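Local structure of large exoprotein involved in heme utilization or adhesion (Yersinia kristensenii ATCC 33638, 5E3E) at residues B[5-11]-B[29-34]; B[19-25]-B[77-81]; B[64-70]-B[89-95]. The protein is the C-terminal toxin of a contact-dependent growth inhibition system, probably a ribonuclease of the RNase A superfamily that the CdiI immunity protein binds. All coordinates share one frame. Residue numbers count along the deposited sequence, not the author numbering.

Interaction 1: B[5-11]-B[29-34]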
ATOM      1  N   ILE B   5     -12.428   1.353   3.165  1.00 16.02           N
ATOM      2  CA  ILE B   5     -12.615   1.810   1.785  1.00 16.13           C
ATOM      3  C   ILE B   5     -13.440   3.102   1.770  1.00 15.63           C
ATOM      4  O   ILE B   5     -13.298   3.912   0.869  1.00 14.89           O
ATOM      5  CB  ILE B   5     -13.261   0.731   0.886  1.00 17.12           C
ATOM      6  CG1 ILE B   5     -13.156   1.084  -0.601  1.00 17.88           C
ATOM      7  CG2 ILE B   5     -14.714   0.467   1.269  1.00 17.53           C
ATOM      8  CD1 ILE B   5     -13.035  -0.125  -1.476  1.00 19.12           C
ATOM      9  N   ASP B   6     -14.279   3.314   2.791  1.00 15.70           N
ATOM     10  CA  ASP B   6     -15.135   4.505   2.795  1.00 16.48           C
ATOM     11  C   ASP B   6     -14.360   5.788   3.000  1.00 15.64           C
ATOM     12  O   ASP B   6     -14.882   6.894   2.688  1.00 15.83           O
ATOM     13  CB  ASP B   6     -16.262   4.369   3.835  1.00 18.16           C
ATOM     14  CG  ASP B   6     -17.229   3.234   3.504  1.00 20.60           C
ATOM     15  OD1 ASP B   6     -17.383   2.901   2.308  1.00 22.94           O
ATOM     16  OD2 ASP B   6     -17.839   2.653   4.432  1.00 22.02           O
ATOM     17  N   ARG B   7     -13.122   5.673   3.488  1.00 15.05           N
ATOM     18  CA  ARG B   7     -12.202   6.828   3.561  1.00 15.27           C
ATOM     19  C   ARG B   7     -11.759   7.275   2.144  1.00 13.93           C
ATOM     20  O   ARG B   7     -11.097   8.319   1.995  1.00 13.88           O
ATOM     21  CB  ARG B   7     -10.956   6.469   4.382  1.00 16.64           C
ATOM     22  CG  ARG B   7     -11.293   6.227   5.835  1.00 18.42           C
ATOM     23  CD  ARG B   7     -10.185   5.546   6.596  1.00 20.31           C
ATOM     24  NE  ARG B   7      -8.874   5.983   6.182  1.00 22.13           N
ATOM     25  CZ  ARG B   7      -8.348   7.195   6.384  1.00 24.21           C
ATOM     26  NH1 ARG B   7      -9.033   8.133   7.001  1.00 25.52           N
ATOM     27  NH2 ARG B   7      -7.119   7.453   5.933  1.00 24.88           N
ATOM     28  N   HIS B   8     -12.130   6.500   1.136  1.00 12.81           N
ATOM     29  CA  HIS B   8     -11.673   6.681  -0.270  1.00 12.53           C
ATOM     30  C   HIS B   8     -12.839   6.626  -1.239  1.00 12.67           C
ATOM     31  O   HIS B   8     -12.683   6.211  -2.404  1.00 12.83           O
ATOM     32  CB  HIS B   8     -10.632   5.630  -0.632  1.00 12.57           C
ATOM     33  CG  HIS B   8      -9.522   5.564   0.357  1.00 12.54           C
ATOM     34  ND1 HIS B   8      -8.479   6.450   0.357  1.00 12.79           N
ATOM     35  CD2 HIS B   8      -9.329   4.758   1.432  1.00 12.68           C
ATOM     36  CE1 HIS B   8      -7.669   6.178   1.366  1.00 13.36           C
ATOM     37  NE2 HIS B   8      -8.182   5.177   2.052  1.00 13.14           N
ATOM     38  N   VAL B   9     -14.017   7.021  -0.767  1.00 13.08           N
ATOM     39  CA  VAL B   9     -15.196   7.172  -1.653  1.00 14.20           C
ATOM     40  C   VAL B   9     -15.810   8.568  -1.516  1.00 14.73           C
ATOM     41  O   VAL B   9     -16.250   8.984  -0.425  1.00 14.87           O
ATOM     42  CB  VAL B   9     -16.301   6.111  -1.419  1.00 15.05           C
ATOM     43  CG1 VAL B   9     -17.447   6.305  -2.413  1.00 16.28           C
ATOM     44  CG2 VAL B   9     -15.760   4.697  -1.547  1.00 15.14           C
ATOM     45  N   GLY B  10     -15.823   9.279  -2.634  1.00 15.33           N
ATOM     46  CA  GLY B  10     -16.479  10.568  -2.724  1.00 16.38           C
ATOM     47  C   GLY B  10     -15.880  11.694  -1.926  1.00 16.59           C
ATOM     48  O   GLY B  10     -16.573  12.684  -1.646  1.00 17.36           O
ATOM     49  N   LYS B  11     -14.613  11.572  -1.564  1.00 16.04           N
ATOM     50  CA  LYS B  11     -13.920  12.590  -0.794  1.00 16.67           C
ATOM     51  C   LYS B  11     -13.747  13.865  -1.614  1.00 16.96           C
ATOM     52  O   LYS B  11     -13.605  13.829  -2.848  1.00 17.19           O
ATOM     53  CB  LYS B  11     -12.547  12.082  -0.346  1.00 17.14           C
ATOM     54  CG  LYS B  11     -12.578  10.883   0.578  1.00 18.26           C
ATOM     55  CD  LYS B  11     -13.232  11.272   1.899  1.00 20.09           C
ATOM     56  CE  LYS B  11     -14.341  10.334   2.224  1.00 22.52           C
ATOM     57  NZ  LYS B  11     -15.043  10.662   3.495  1.00 24.03           N
ATOM     58  N   SER B  29      -6.028   9.411  -2.344  1.00 12.26           N
ATOM     59  CA  SER B  29      -6.943   9.257  -3.458  1.00 11.98           C
ATOM     60  C   SER B  29      -8.332   8.787  -3.012  1.00 12.15           C
ATOM     61  O   SER B  29      -8.520   8.287  -1.889  1.00 11.96           O
ATOM     62  CB  SER B  29      -6.335   8.276  -4.445  1.00 12.05           C
ATOM     63  OG  SER B  29      -6.222   6.971  -3.855  1.00 11.75           O
ATOM     64  N   SER B  30      -9.283   8.905  -3.935  1.00 12.04           N
ATOM     65  CA  SER B  30     -10.686   8.612  -3.665  1.00 12.54           C
ATOM     66  C   SER B  30     -11.389   8.230  -4.967  1.00 12.47           C
ATOM     67  O   SER B  30     -11.198   8.899  -5.992  1.00 12.60           O
ATOM     68  CB  SER B  30     -11.381   9.830  -3.066  1.00 12.73           C
ATOM     69  OG  SER B  30     -12.754   9.584  -2.874  1.00 13.27           O
ATOM     70  N   PHE B  31     -12.216   7.181  -4.904  1.00 12.64           N
ATOM     71  CA  PHE B  31     -13.131   6.835  -5.991  1.00 13.19           C
ATOM     72  C   PHE B  31     -14.170   7.944  -6.131  1.00 13.84           C
ATOM     73  O   PHE B  31     -14.527   8.614  -5.163  1.00 13.55           O
ATOM     74  CB  PHE B  31     -13.864   5.527  -5.722  1.00 13.12           C
ATOM     75  CG  PHE B  31     -12.969   4.331  -5.689  1.00 12.80           C
ATOM     76  CD1 PHE B  31     -12.411   3.832  -6.872  1.00 12.66           C
ATOM     77  CD2 PHE B  31     -12.650   3.725  -4.487  1.00 12.59           C
ATOM     78  CE1 PHE B  31     -11.601   2.729  -6.842  1.00 12.75           C
ATOM     79  CE2 PHE B  31     -11.854   2.626  -4.460  1.00 12.64           C
ATOM     80  CZ  PHE B  31     -11.304   2.133  -5.645  1.00 12.71           C
ATOM     81  N   THR B  32     -14.633   8.143  -7.347  1.00 14.59           N
ATOM     82  CA  THR B  32     -15.608   9.206  -7.644  1.00 15.84           C
ATOM     83  C   THR B  32     -16.862   9.083  -6.779  1.00 16.60           C
ATOM     84  O   THR B  32     -17.385  10.066  -6.298  1.00 17.11           O
ATOM     85  CB  THR B  32     -16.019   9.103  -9.091  1.00 16.53           C
ATOM     86  OG1 THR B  32     -14.841   9.216  -9.887  1.00 17.15           O
ATOM     87  CG2 THR B  32     -16.982  10.241  -9.480  1.00 17.30           C
ATOM     88  N   ASP B  33     -17.362   7.866  -6.656  1.00 17.15           N
ATOM     89  CA  ASP B  33     -18.627   7.633  -5.948  1.00 18.52           C
ATOM     90  C   ASP B  33     -18.772   6.187  -5.609  1.00 18.56           C
ATOM     91  O   ASP B  33     -17.951   5.379  -6.008  1.00 17.67           O
ATOM     92  CB  ASP B  33     -19.840   8.108  -6.780  1.00 19.44           C
ATOM     93  CG  ASP B  33     -19.795   7.654  -8.225  1.00 20.88           C
ATOM     94  OD1 ASP B  33     -19.580   6.458  -8.493  1.00 22.49           O
ATOM     95  OD2 ASP B  33     -20.015   8.514  -9.113  1.00 23.16           O
ATOM     96  N   ARG B  34     -19.835   5.854  -4.874  1.00 20.02           N
ATOM     97  CA  ARG B  34     -20.054   4.469  -4.425  1.00 21.61           C
ATOM     98  C   ARG B  34     -20.259   3.497  -5.572  1.00 21.29           C
ATOM     99  O   ARG B  34     -19.725   2.399  -5.565  1.00 20.73           O
ATOM    100  CB  ARG B  34     -21.236   4.404  -3.426  1.00 25.27           C
ATOM    101  CG  ARG B  34     -21.292   3.100  -2.623  1.00 29.10           C
ATOM    102  CD  ARG B  34     -22.263   3.172  -1.435  1.00 34.79           C
ATOM    103  NE  ARG B  34     -21.676   2.568  -0.219  1.00 41.85           N
ATOM    104  CZ  ARG B  34     -22.315   2.384   0.939  1.00 44.73           C
ATOM    105  NH1 ARG B  34     -23.595   2.725   1.079  1.00 47.55           N
ATOM    106  NH2 ARG B  34     -21.666   1.836   1.966  1.00 46.65           N
TER
HETATM  107  O   HOH W   1     -13.675  11.629  -4.565  1.00 22.00           O
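A short 3-10 turn, I5 to R7, closed by H8 N to I5 O at 2.9 Å, delivers the chain of 5-11 beside strand end 29-31, where V9 and F31 form a single beta bridge with CA atoms 4.8 Å apart. F31 N donates to H8 O at 2.7 Å and G10 N to F31 O at 2.9 Å, so F31 is held through both its backbone groups. G10 then turns away with positive phi. H8 ND1 gives a hydrogen bond to S29 O at 2.9 Å, near the ring plane. The F31 ring touches I5 (CD1 to CE2, 4.2 Å) and V9 (CG2 to CD2, 4.4 Å), while A37 and V40 of helix 34-47 pack on it. Water 1 links S30 OG and K11 O, each 2.8 Å away. D33 is the N-cap of that helix. With ND1 donating and NE2 hydrogen-bonded to OD1 of D21 of the CdiI immunity protein, H8 is probably in the imidazolium form, consistent with an orientation set for that partner.

Interaction 2: B[19-25]-B[77-81]; sequences RVSTGNV and SVSRG
Build 19-25 as a loop curling off the end of helix 13-19. Segment 77-81 is the end of strand 75-79 running into a turn; CA atoms come nearest at V20 and R80, 5.0 Å. R19 is still helical, reaching R7 O. V20 (phi/psi -89/3, chi1 m) packs CG2 4.0 Å from V78 CG2, and its O lies over one face of the R80 guanidinium, 3.0 Å from CZ. Water 2 donates to V20 O (3.0 Å) and accepts from G81 N (2.9 Å), bridging the segments. S21 O accepts R80 NH2 at 3.2 Å. G23 (-73/-174) presents its O to R80 NH1 at 2.6 Å; a CB here would strike R19 O. The CA-to-CB bond of N24 points away, and its ND2 hydrogen-bonds E23 of the CdiI immunity protein. V25 (-101/153) closes the curl, its O receiving R80 NH1 at 2.9 Å and NE at 3.2 Å. Just past the strand, R80 (-53/139) has chi1 to chi3 t, t, m and chi4 -94°; G81 (94/-8) turns the chain, its positive phi jamming any CB against the preceding carbonyl. An arginine plugs a loop of carbonyls: peptide oxygens, not a carboxylate, share its delocalised charge in this contact.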
ATOM      1  N   ARG B  19      -4.903  15.594   3.926  1.00 15.81           N
ATOM      2  CA  ARG B  19      -4.118  14.394   4.258  1.00 16.03           C
ATOM      3  C   ARG B  19      -2.673  14.491   3.784  1.00 16.40           C
ATOM      4  O   ARG B  19      -1.755  13.995   4.458  1.00 16.98           O
ATOM      5  CB  ARG B  19      -4.755  13.168   3.649  1.00 16.15           C
ATOM      6  CG  ARG B  19      -6.128  12.847   4.191  1.00 16.28           C
ATOM      7  CD  ARG B  19      -6.709  11.691   3.416  1.00 16.35           C
ATOM      8  NE  ARG B  19      -8.061  11.418   3.870  1.00 16.49           N
ATOM      9  CZ  ARG B  19      -8.876  10.496   3.365  1.00 16.43           C
ATOM     10  NH1 ARG B  19      -8.502   9.687   2.391  1.00 16.15           N
ATOM     11  NH2 ARG B  19     -10.090  10.378   3.865  1.00 17.21           N
ATOM     12  N   VAL B  20      -2.438  15.130   2.639  1.00 16.31           N
ATOM     13  CA  VAL B  20      -1.078  15.235   2.117  1.00 17.38           C
ATOM     14  C   VAL B  20      -0.313  16.460   2.608  1.00 19.52           C
ATOM     15  O   VAL B  20       0.802  16.700   2.154  1.00 21.34           O
ATOM     16  CB  VAL B  20      -1.000  15.176   0.589  1.00 16.61           C
ATOM     17  CG1 VAL B  20      -1.496  13.838   0.107  1.00 16.64           C
ATOM     18  CG2 VAL B  20      -1.741  16.327  -0.073  1.00 16.58           C
ATOM     19  N   SER B  21      -0.891  17.272   3.482  1.00 21.37           N
ATOM     20  CA  SER B  21      -0.128  18.406   4.029  1.00 23.02           C
ATOM     21  C   SER B  21       0.065  18.181   5.509  1.00 23.97           C
ATOM     22  O   SER B  21       1.166  17.854   5.960  1.00 26.34           O
ATOM     23  CB  SER B  21      -0.821  19.728   3.701  1.00 23.52           C
ATOM     24  OG  SER B  21      -2.175  19.682   4.066  1.00 24.11           O
ATOM     25  N   THR B  22      -1.016  18.291   6.251  1.00 25.77           N
ATOM     26  CA  THR B  22      -1.021  17.996   7.696  1.00 27.09           C
ATOM     27  C   THR B  22      -0.762  16.511   8.017  1.00 27.53           C
ATOM     28  O   THR B  22      -0.067  16.168   8.987  1.00 27.31           O
ATOM     29  CB  THR B  22      -2.381  18.411   8.276  1.00 28.47           C
ATOM     30  OG1 THR B  22      -2.631  19.808   7.949  1.00 30.55           O
ATOM     31  CG2 THR B  22      -2.433  18.181   9.806  1.00 30.51           C
ATOM     32  N   GLY B  23      -1.351  15.629   7.223  1.00 26.82           N
ATOM     33  CA  GLY B  23      -1.117  14.187   7.378  1.00 26.49           C
ATOM     34  C   GLY B  23       0.253  13.779   6.893  1.00 25.83           C
ATOM     35  O   GLY B  23       1.095  14.650   6.580  1.00 26.95           O
ATOM     36  N   ASN B  24       0.497  12.466   6.884  1.00 24.08           N
ATOM     37  CA  ASN B  24       1.849  11.933   6.669  1.00 23.51           C
ATOM     38  C   ASN B  24       1.939  10.892   5.523  1.00 20.29           C
ATOM     39  O   ASN B  24       2.805   9.962   5.527  1.00 20.09           O
ATOM     40  CB  ASN B  24       2.374  11.331   7.945  1.00 25.01           C
ATOM     41  CG  ASN B  24       1.516  10.188   8.427  1.00 26.41           C
ATOM     42  OD1 ASN B  24       0.493   9.892   7.817  1.00 26.72           O
ATOM     43  ND2 ASN B  24       1.928   9.523   9.520  1.00 27.91           N
ATOM     44  N   VAL B  25       1.019  11.026   4.577  1.00 18.44           N
ATOM     45  CA  VAL B  25       1.025  10.217   3.386  1.00 17.74           C
ATOM     46  C   VAL B  25       1.592  11.008   2.242  1.00 16.88           C
ATOM     47  O   VAL B  25       1.502  12.268   2.213  1.00 16.58           O
ATOM     48  CB  VAL B  25      -0.387   9.683   2.985  1.00 17.72           C
ATOM     49  CG1 VAL B  25      -0.839   8.612   3.956  1.00 18.54           C
ATOM     50  CG2 VAL B  25      -1.395  10.821   2.850  1.00 17.57           C
ATOM     51  N   SER B  77      -6.686  11.811  -7.335  1.00 14.10           N
ATOM     52  CA  SER B  77      -5.515  11.706  -6.482  1.00 14.48           C
ATOM     53  C   SER B  77      -4.835  13.046  -6.348  1.00 14.40           C
ATOM     54  O   SER B  77      -4.791  13.820  -7.286  1.00 14.44           O
ATOM     55  CB  SER B  77      -4.543  10.680  -7.045  1.00 14.97           C
ATOM     56  OG  SER B  77      -3.395  10.525  -6.203  1.00 16.11           O
ATOM     57  N   VAL B  78      -4.297  13.293  -5.161  1.00 14.17           N
ATOM     58  CA  VAL B  78      -3.432  14.412  -4.911  1.00 14.83           C
ATOM     59  C   VAL B  78      -2.134  13.905  -4.271  1.00 15.24           C
ATOM     60  O   VAL B  78      -2.104  12.868  -3.607  1.00 14.89           O
ATOM     61  CB  VAL B  78      -4.088  15.488  -4.023  1.00 14.76           C
ATOM     62  CG1 VAL B  78      -5.333  16.048  -4.719  1.00 14.99           C
ATOM     63  CG2 VAL B  78      -4.414  14.955  -2.638  1.00 14.37           C
ATOM     64  N   SER B  79      -1.088  14.693  -4.476  1.00 16.53           N
ATOM     65  CA  SER B  79       0.263  14.378  -3.983  1.00 17.93           C
ATOM     66  C   SER B  79       0.878  15.528  -3.179  1.00 18.61           C
ATOM     67  O   SER B  79       0.633  16.692  -3.461  1.00 17.63           O
ATOM     68  CB  SER B  79       1.176  14.056  -5.189  1.00 19.08           C
ATOM     69  OG  SER B  79       0.833  12.771  -5.692  1.00 20.90           O
ATOM     70  N   ARG B  80       1.693  15.182  -2.192  1.00 19.40           N
ATOM     71  CA  ARG B  80       2.393  16.166  -1.379  1.00 21.39           C
ATOM     72  C   ARG B  80       3.174  17.150  -2.231  1.00 22.66           C
ATOM     73  O   ARG B  80       3.764  16.784  -3.241  1.00 23.29           O
ATOM     74  CB  ARG B  80       3.343  15.452  -0.389  1.00 23.22           C
ATOM     75  CG  ARG B  80       3.878  16.351   0.699  1.00 25.50           C
ATOM     76  CD  ARG B  80       4.575  15.534   1.786  1.00 27.10           C
ATOM     77  NE  ARG B  80       3.576  14.745   2.487  1.00 28.46           N
ATOM     78  CZ  ARG B  80       2.968  15.127   3.610  1.00 28.80           C
ATOM     79  NH1 ARG B  80       2.047  14.342   4.149  1.00 28.48           N
ATOM     80  NH2 ARG B  80       3.281  16.282   4.199  1.00 29.78           N
ATOM     81  N   GLY B  81       3.140  18.415  -1.850  1.00 23.18           N
ATOM     82  CA  GLY B  81       3.921  19.427  -2.548  1.00 24.10           C
ATOM     83  C   GLY B  81       3.184  20.173  -3.638  1.00 23.89           C
ATOM     84  O   GLY B  81       3.706  21.156  -4.166  1.00 25.70           O
TER
HETATM   85  O   HOH W   2       1.433  19.128   0.446  1.00 25.80           O

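Interaction 3: B[64-70]-B[89-95]. With NA (sodium ion), chain G.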
ATOM      1  N   LEU B  64      -3.561  -9.645   0.990  1.00 14.49           N
ATOM      2  CA  LEU B  64      -3.310  -9.812  -0.442  1.00 14.98           C
ATOM      3  C   LEU B  64      -3.690  -8.524  -1.187  1.00 15.38           C
ATOM      4  O   LEU B  64      -4.768  -7.969  -0.998  1.00 14.75           O
ATOM      5  CB  LEU B  64      -4.104 -10.983  -1.011  1.00 15.85           C
ATOM      6  CG  LEU B  64      -3.926 -11.269  -2.525  1.00 16.73           C
ATOM      7  CD1 LEU B  64      -2.571 -11.893  -2.840  1.00 17.46           C
ATOM      8  CD2 LEU B  64      -5.043 -12.155  -3.015  1.00 17.50           C
ATOM      9  N   GLU B  65      -2.774  -8.084  -2.032  1.00 15.65           N
ATOM     10  CA  GLU B  65      -2.969  -6.947  -2.942  1.00 16.55           C
ATOM     11  C   GLU B  65      -3.572  -7.431  -4.246  1.00 17.08           C
ATOM     12  O   GLU B  65      -3.049  -8.368  -4.859  1.00 16.88           O
ATOM     13  CB  GLU B  65      -1.588  -6.342  -3.252  1.00 17.16           C
ATOM     14  CG  GLU B  65      -1.565  -5.277  -4.340  1.00 17.99           C
ATOM     15  CD  GLU B  65      -0.161  -4.829  -4.712  1.00 18.92           C
ATOM     16  OE1 GLU B  65       0.819  -5.127  -3.955  1.00 18.78           O
ATOM     17  OE2 GLU B  65      -0.054  -4.124  -5.768  1.00 19.23           O
ATOM     18  N   ILE B  66      -4.647  -6.789  -4.708  1.00 17.52           N
ATOM     19  CA  ILE B  66      -5.163  -7.081  -6.011  1.00 19.34           C
ATOM     20  C   ILE B  66      -5.328  -5.764  -6.726  1.00 18.97           C
ATOM     21  O   ILE B  66      -5.887  -4.822  -6.180  1.00 18.64           O
ATOM     22  CB  ILE B  66      -6.474  -7.884  -6.005  1.00 21.10           C
ATOM     23  CG1 ILE B  66      -7.574  -7.152  -5.282  1.00 22.00           C
ATOM     24  CG2 ILE B  66      -6.248  -9.253  -5.339  1.00 21.32           C
ATOM     25  CD1 ILE B  66      -8.969  -7.654  -5.594  1.00 23.74           C
ATOM     26  N   ASP B  67      -4.806  -5.714  -7.932  1.00 19.35           N
ATOM     27  CA  ASP B  67      -4.767  -4.479  -8.698  1.00 20.14           C
ATOM     28  C   ASP B  67      -5.759  -4.525  -9.832  1.00 19.97           C
ATOM     29  O   ASP B  67      -6.193  -5.604 -10.273  1.00 20.24           O
ATOM     30  CB  ASP B  67      -3.333  -4.204  -9.160  1.00 21.44           C
ATOM     31  CG  ASP B  67      -2.385  -3.948  -7.974  1.00 22.86           C
ATOM     32  OD1 ASP B  67      -2.663  -3.026  -7.177  1.00 24.76           O
ATOM     33  OD2 ASP B  67      -1.389  -4.676  -7.813  1.00 24.05           O
ATOM     34  N   TYR B  68      -6.187  -3.333 -10.236  1.00 19.44           N
ATOM     35  CA  TYR B  68      -7.185  -3.121 -11.257  1.00 20.15           C
ATOM     36  C   TYR B  68      -6.552  -2.123 -12.212  1.00 20.20           C
ATOM     37  O   TYR B  68      -5.984  -1.119 -11.767  1.00 18.46           O
ATOM     38  CB  TYR B  68      -8.413  -2.500 -10.621  1.00 20.58           C
ATOM     39  CG  TYR B  68      -9.439  -1.947 -11.598  1.00 21.64           C
ATOM     40  CD1 TYR B  68     -10.354  -2.792 -12.212  1.00 22.52           C
ATOM     41  CD2 TYR B  68      -9.493  -0.591 -11.892  1.00 21.72           C
ATOM     42  CE1 TYR B  68     -11.284  -2.305 -13.082  1.00 22.65           C
ATOM     43  CE2 TYR B  68     -10.454  -0.078 -12.757  1.00 22.05           C
ATOM     44  CZ  TYR B  68     -11.340  -0.952 -13.354  1.00 23.15           C
ATOM     45  OH  TYR B  68     -12.305  -0.488 -14.234  1.00 23.92           O
ATOM     46  N   GLN B  69      -6.607  -2.413 -13.511  1.00 21.59           N
ATOM     47  CA  GLN B  69      -6.095  -1.519 -14.517  1.00 23.04           C
ATOM     48  C   GLN B  69      -7.238  -1.164 -15.482  1.00 22.59           C
ATOM     49  O   GLN B  69      -8.071  -2.004 -15.827  1.00 22.03           O
ATOM     50  CB  GLN B  69      -4.925  -2.170 -15.271  1.00 26.63           C
ATOM     51  CG  GLN B  69      -3.741  -2.557 -14.375  1.00 29.73           C
ATOM     52  CD  GLN B  69      -3.885  -3.933 -13.720  1.00 34.69           C
ATOM     53  OE1 GLN B  69      -4.442  -4.874 -14.318  1.00 40.95           O
ATOM     54  NE2 GLN B  69      -3.360  -4.069 -12.491  1.00 36.67           N
ATOM     55  N   SER B  70      -7.318   0.102 -15.859  1.00 21.57           N
ATOM     56  CA  SER B  70      -8.273   0.525 -16.880  1.00 21.88           C
ATOM     57  C   SER B  70      -7.763   1.755 -17.592  1.00 21.91           C
ATOM     58  O   SER B  70      -6.707   2.283 -17.212  1.00 20.99           O
ATOM     59  CB  SER B  70      -9.637   0.831 -16.239  1.00 21.44           C
ATOM     60  OG  SER B  70      -9.750   2.195 -15.818  1.00 20.58           O
ATOM     61  N   THR B  89      -7.005   6.114 -13.310  1.00 16.95           N
ATOM     62  CA  THR B  89      -7.740   5.040 -13.969  1.00 16.53           C
ATOM     63  C   THR B  89      -7.497   3.640 -13.359  1.00 15.77           C
ATOM     64  O   THR B  89      -8.240   2.703 -13.642  1.00 15.66           O
ATOM     65  CB  THR B  89      -7.343   4.992 -15.445  1.00 17.31           C
ATOM     66  OG1 THR B  89      -5.927   4.765 -15.570  1.00 17.63           O
ATOM     67  CG2 THR B  89      -7.677   6.340 -16.131  1.00 17.69           C
ATOM     68  N   ASN B  90      -6.467   3.502 -12.538  1.00 15.22           N
ATOM     69  CA  ASN B  90      -6.140   2.215 -11.927  1.00 15.21           C
ATOM     70  C   ASN B  90      -6.546   2.196 -10.450  1.00 14.14           C
ATOM     71  O   ASN B  90      -6.818   3.225  -9.880  1.00 13.60           O
ATOM     72  CB  ASN B  90      -4.658   1.991 -12.005  1.00 15.97           C
ATOM     73  CG  ASN B  90      -4.180   1.799 -13.420  1.00 17.61           C
ATOM     74  OD1 ASN B  90      -4.968   1.630 -14.349  1.00 17.64           O
ATOM     75  ND2 ASN B  90      -2.850   1.795 -13.586  1.00 19.43           N
ATOM     76  N   ALA B  91      -6.537   1.028  -9.836  1.00 13.71           N
ATOM     77  CA  ALA B  91      -6.882   0.926  -8.418  1.00 13.27           C
ATOM     78  C   ALA B  91      -6.216  -0.226  -7.713  1.00 13.15           C
ATOM     79  O   ALA B  91      -5.721  -1.141  -8.346  1.00 13.59           O
ATOM     80  CB  ALA B  91      -8.383   0.802  -8.255  1.00 13.39           C
ATOM     81  N   ARG B  92      -6.282  -0.225  -6.395  1.00 13.11           N
ATOM     82  CA  ARG B  92      -5.680  -1.304  -5.622  1.00 13.47           C
ATOM     83  C   ARG B  92      -6.676  -1.596  -4.549  1.00 13.41           C
ATOM     84  O   ARG B  92      -7.193  -0.692  -3.901  1.00 12.81           O
ATOM     85  CB  ARG B  92      -4.346  -0.876  -5.022  1.00 14.10           C
ATOM     86  CG  ARG B  92      -3.658  -1.933  -4.150  1.00 14.65           C
ATOM     87  CD  ARG B  92      -2.289  -1.477  -3.631  1.00 15.20           C
ATOM     88  NE  ARG B  92      -1.434  -1.240  -4.799  1.00 15.93           N
ATOM     89  CZ  ARG B  92      -0.658  -0.180  -4.989  1.00 16.97           C
ATOM     90  NH1 ARG B  92      -0.526   0.765  -4.069  1.00 17.27           N
ATOM     91  NH2 ARG B  92       0.033  -0.092  -6.114  1.00 18.70           N
ATOM     92  N   ILE B  93      -6.916  -2.885  -4.344  1.00 13.64           N
ATOM     93  CA  ILE B  93      -7.740  -3.361  -3.251  1.00 14.11           C
ATOM     94  C   ILE B  93      -6.877  -4.211  -2.345  1.00 13.77           C
ATOM     95  O   ILE B  93      -6.051  -4.965  -2.834  1.00 14.04           O
ATOM     96  CB  ILE B  93      -8.906  -4.259  -3.786  1.00 14.88           C
ATOM     97  CG1 ILE B  93      -9.687  -3.577  -4.938  1.00 15.69           C
ATOM     98  CG2 ILE B  93      -9.810  -4.691  -2.654  1.00 15.23           C
ATOM     99  CD1 ILE B  93     -10.223  -2.240  -4.688  1.00 16.21           C
ATOM    100  N   ILE B  94      -7.053  -4.104  -1.035  1.00 13.36           N
ATOM    101  CA  ILE B  94      -6.319  -4.963  -0.110  1.00 13.75           C
ATOM    102  C   ILE B  94      -7.330  -5.829   0.599  1.00 14.10           C
ATOM    103  O   ILE B  94      -8.278  -5.292   1.199  1.00 14.05           O
ATOM    104  CB  ILE B  94      -5.529  -4.161   0.955  1.00 13.74           C
ATOM    105  CG1 ILE B  94      -4.518  -3.187   0.323  1.00 14.43           C
ATOM    106  CG2 ILE B  94      -4.809  -5.098   1.941  1.00 13.97           C
ATOM    107  CD1 ILE B  94      -3.601  -3.815  -0.668  1.00 15.21           C
ATOM    108  N   ILE B  95      -7.120  -7.141   0.565  1.00 15.01           N
ATOM    109  CA  ILE B  95      -7.981  -8.085   1.273  1.00 16.24           C
ATOM    110  C   ILE B  95      -7.210  -8.834   2.342  1.00 17.01           C
ATOM    111  O   ILE B  95      -5.984  -8.851   2.350  1.00 16.01           O
ATOM    112  CB  ILE B  95      -8.684  -9.063   0.318  1.00 16.97           C
ATOM    113  CG1 ILE B  95      -7.700 -10.046  -0.338  1.00 17.81           C
ATOM    114  CG2 ILE B  95      -9.454  -8.293  -0.720  1.00 17.00           C
ATOM    115  CD1 ILE B  95      -8.383 -11.181  -1.078  1.00 18.61           C
TER
HETATM  116 NA    NA G 301      -4.572   3.047 -16.442  1.00 32.50          NA
HETATM  117  O   HOH W   3      -2.924  -0.492  -8.842  1.00 23.13           O
HETATM  118  O   HOH W   4      -4.577   4.341 -18.390  1.00 29.93           O
HETATM  119  O   HOH W   5      -2.886   4.351 -15.350  1.00 29.75           O
HETATM  120  O   HOH W   6      -3.031   1.558 -17.194  1.00 33.31           O
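Strands 64-68 and 90-95 run antiparallel, axes 4.6 Å apart at 159°, with hydrogen-bonded pairs L64–I95, I66–I93 and Y68–A91. On the face of those pairs the big Y68 ring lies against the small A91 methyl, CD2 to CB 4.0 Å, its edge near A91 N. I66 CG1 nestles at 3.5 Å against I93 CB, and L64 CB meets I95 CG1 at 3.8 Å; helices 34-47 and 49-58 cover this side. Such a curved antiparallel sheet backed by helices suits the RNase A superfamily assignment. The other face is partly polar. R92 NE lies against both acids in salt bridges, to D67 OD1 at 3.2 Å and weakly to E65 OE2 at 3.3 Å; D74 and R15 of the CdiI immunity protein bind R92 and E65. I94 CD1 sits beside E65 CB at 4.1 Å. At the Y68 end, S70 O (2.4 Å), T89 OG1 (2.4 Å) and N90 OD1 (2.6 Å) supply three ligands to the sodium ion NA, and waters 4, 5 and 6 the other three.

Overall arrangement
From the N terminus, interaction 1 comes first: it folds 5-11 back on the end of strand 27-31, closing a loop that holds helix 13-19. Interaction 2 crosses it, because 19-25 lies within that loop and pairs with 77-81 much later in the chain. Interaction 3 opens after interaction 1 has closed but crosses interaction 2, since 77-81 falls between 64-70 and 89-95. All three reach one antiparallel sheet. R19 of interaction 2 gives a probable hydrogen bond to R7 of interaction 1 and packs on H8; F31 packs on A91 of interaction 3. Interactions 2 and 3 do not touch, their nearest atoms being about 8 Å apart, and strands 75-79 and 86-97 connect them as neighbours.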